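Local coordinates for protein 6-aminohexanoate-cyclic-dimer hydrolase (Arthrobacter sp., PDB 3A2Q) that hydrolyses the 6-aminohexanoate cyclic dimer, a by-product of nylon-6 manufacture, to the linear dimer, as a member of the amidase family, at residues R138-S146 against G441-I449. The protein carries 1 engineered substitution. Residues are numbered along the deposited sequence; the frame is centred on the assembly and turned at random.
Sequences RNPWNLGRS and GMSSDGMPI
Met-442 reaches Trp-141 with its methyl end. Met-442 CE lies 3.6 Å from Trp-141 CZ3. Met-442 SD stands obliquely, 4.7 Å from the centroid of the Trp-141 six-membered ring, a Met-aromatic contact. After Met-442 the chain makes a type I turn, Ser-443 to Gly-446. On it, Asp-445 meets Arg-145 in a salt bridge. Arg-145 NH2 gives a bent hydrogen bond (132°) to the syn side of Asp-445 OD2 at 2.6 Å, and the two flat groups are turned 49° apart. One water links Arg-145 NH1 to the same OD2. Another joins Asn-142 ND2 to Asp-445 O. The Met-447 chain is bent at chi2 and again at chi3 (-72°), which brings its side chain against Arg-145 and Asn-142. Met-447 CG lies over one face of the guanidinium, 3.6 Å from Arg-145 NH1. Met-447 SD rests 3.5 Å from Asn-142 CB, and CE packs on Arg-145 CB and CG. Pro-448 sets CG squarely over the five-membered ring of Trp-141, 3.4 Å from the centroid, a CH-pi contact. Trp-141 NE1 hydrogen-bonds to Cys-182 O. A serine in place of Trp-141 would probably leave Pro-448 and Met-442 without their apolar partner and Cys-182 O without its indole donor. The contact joins the loop between strand 113-118 and helix 152-159 to the hairpin of antiparallel strands 435-442 and 448-455; helix 24-42 touches the loop and helix 275-290 the hairpin.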
# COMPACT_ATOMS: atom_id res chain seq x y z
N ARG A 138 15.90 -2.20 0.19
CA ARG A 138 16.47 -1.08 0.94
C ARG A 138 15.91 0.27 0.53
O ARG A 138 15.49 0.47 -0.61
CB ARG A 138 17.99 -1.10 0.79
CG ARG A 138 18.62 -2.39 1.34
CD ARG A 138 20.12 -2.47 1.06
NE ARG A 138 20.73 -3.62 1.73
CZ ARG A 138 21.06 -3.67 3.01
NH1 ARG A 138 20.86 -2.61 3.80
NH2 ARG A 138 21.60 -4.76 3.53
N ASN A 139 15.92 1.20 1.48
CA ASN A 139 15.38 2.54 1.26
C ASN A 139 16.28 3.45 0.43
O ASN A 139 17.44 3.68 0.77
CB ASN A 139 15.10 3.19 2.61
CG ASN A 139 14.07 4.29 2.52
OD1 ASN A 139 14.19 5.21 1.71
ND2 ASN A 139 13.04 4.21 3.35
N PRO A 140 15.75 3.98 -0.68
CA PRO A 140 16.49 4.87 -1.57
C PRO A 140 16.99 6.12 -0.84
O PRO A 140 17.98 6.74 -1.26
CB PRO A 140 15.47 5.22 -2.66
CG PRO A 140 14.55 4.03 -2.67
CD PRO A 140 14.40 3.70 -1.22
N TRP A 141 16.31 6.50 0.23
CA TRP A 141 16.70 7.67 1.00
C TRP A 141 17.86 7.36 1.95
O TRP A 141 18.61 8.25 2.34
CB TRP A 141 15.51 8.22 1.80
CG TRP A 141 14.36 8.68 0.94
CD1 TRP A 141 13.41 7.89 0.37
CD2 TRP A 141 14.08 10.02 0.53
NE1 TRP A 141 12.55 8.66 -0.39
CE2 TRP A 141 12.94 9.97 -0.30
CE3 TRP A 141 14.68 11.26 0.78
CZ2 TRP A 141 12.39 11.12 -0.89
CZ3 TRP A 141 14.13 12.41 0.19
CH2 TRP A 141 12.99 12.32 -0.64
N ASN A 142 17.98 6.09 2.33
CA ASN A 142 19.03 5.62 3.23
C ASN A 142 19.07 4.10 3.13
O ASN A 142 18.24 3.41 3.71
CB ASN A 142 18.72 6.04 4.66
CG ASN A 142 19.88 5.81 5.60
OD1 ASN A 142 20.55 4.78 5.53
ND2 ASN A 142 20.11 6.76 6.49
N LEU A 143 20.05 3.58 2.40
CA LEU A 143 20.18 2.13 2.17
C LEU A 143 20.24 1.24 3.40
O LEU A 143 20.05 0.02 3.31
CB LEU A 143 21.38 1.86 1.27
CG LEU A 143 21.28 2.55 -0.10
CD1 LEU A 143 22.54 2.29 -0.91
CD2 LEU A 143 20.05 2.05 -0.84
N GLY A 144 20.51 1.82 4.56
CA GLY A 144 20.56 1.02 5.77
C GLY A 144 19.21 0.98 6.46
O GLY A 144 19.07 0.37 7.51
N ARG A 145 18.21 1.61 5.85
CA ARG A 145 16.87 1.65 6.43
C ARG A 145 15.83 0.83 5.68
O ARG A 145 15.94 0.60 4.48
CB ARG A 145 16.35 3.10 6.49
CG ARG A 145 17.18 4.07 7.29
CD ARG A 145 17.15 3.79 8.79
NE ARG A 145 17.83 4.87 9.50
CZ ARG A 145 17.22 5.88 10.11
NH1 ARG A 145 15.90 5.95 10.13
NH2 ARG A 145 17.95 6.83 10.68
N SER A 146 14.81 0.41 6.42
CA SER A 146 13.70 -0.37 5.88
C SER A 146 12.89 0.51 4.92
O SER A 146 13.05 1.73 4.90
CB SER A 146 12.80 -0.84 7.03
OG SER A 146 11.56 -1.34 6.55
N GLY A 441 6.25 15.33 5.17
CA GLY A 441 7.32 15.57 6.13
C GLY A 441 8.64 14.85 5.90
O GLY A 441 8.75 13.95 5.07
N MET A 442 9.64 15.27 6.67
CA MET A 442 10.98 14.69 6.65
C MET A 442 11.50 14.71 8.08
O MET A 442 11.28 15.68 8.81
CB MET A 442 11.91 15.51 5.75
CG MET A 442 11.63 15.41 4.27
SD MET A 442 11.97 13.77 3.60
CE MET A 442 13.77 13.80 3.53
N SER A 443 12.19 13.65 8.47
CA SER A 443 12.76 13.55 9.82
C SER A 443 14.00 14.42 9.87
O SER A 443 14.52 14.83 8.83
CB SER A 443 13.17 12.11 10.12
OG SER A 443 14.30 11.77 9.34
N SER A 444 14.49 14.70 11.07
CA SER A 444 15.68 15.52 11.21
C SER A 444 16.91 14.83 10.62
O SER A 444 17.93 15.48 10.36
CB SER A 444 15.92 15.89 12.68
OG SER A 444 16.05 14.74 13.50
N ASP A 445 16.84 13.52 10.40
CA ASP A 445 17.97 12.84 9.81
C ASP A 445 17.72 12.42 8.36
O ASP A 445 18.28 11.44 7.87
CB ASP A 445 18.44 11.66 10.69
CG ASP A 445 17.45 10.52 10.76
OD1 ASP A 445 16.27 10.70 10.40
OD2 ASP A 445 17.86 9.42 11.22
N GLY A 446 16.86 13.19 7.70
CA GLY A 446 16.56 12.99 6.29
C GLY A 446 15.66 11.87 5.79
O GLY A 446 15.70 11.55 4.59
N MET A 447 14.87 11.27 6.67
CA MET A 447 13.98 10.19 6.27
C MET A 447 12.54 10.71 6.09
O MET A 447 12.06 11.49 6.91
CB MET A 447 13.98 9.08 7.33
CG MET A 447 15.34 8.41 7.54
SD MET A 447 16.02 7.77 6.02
CE MET A 447 14.95 6.36 5.72
N PRO A 448 11.86 10.29 5.02
CA PRO A 448 10.49 10.75 4.77
C PRO A 448 9.50 10.40 5.89
O PRO A 448 9.60 9.34 6.51
CB PRO A 448 10.13 10.07 3.45
CG PRO A 448 11.46 9.90 2.77
CD PRO A 448 12.36 9.47 3.90
N ILE A 449 8.57 11.31 6.14
CA ILE A 449 7.52 11.14 7.14
C ILE A 449 6.20 11.45 6.44
O ILE A 449 6.00 12.55 5.94
CB ILE A 449 7.69 12.12 8.34
CG1 ILE A 449 8.93 11.76 9.15
CG2 ILE A 449 6.45 12.10 9.23
CD1 ILE A 449 9.17 12.66 10.36
O HOH W 1 19.18 9.28 6.44
O HOH W 2 15.49 8.19 11.79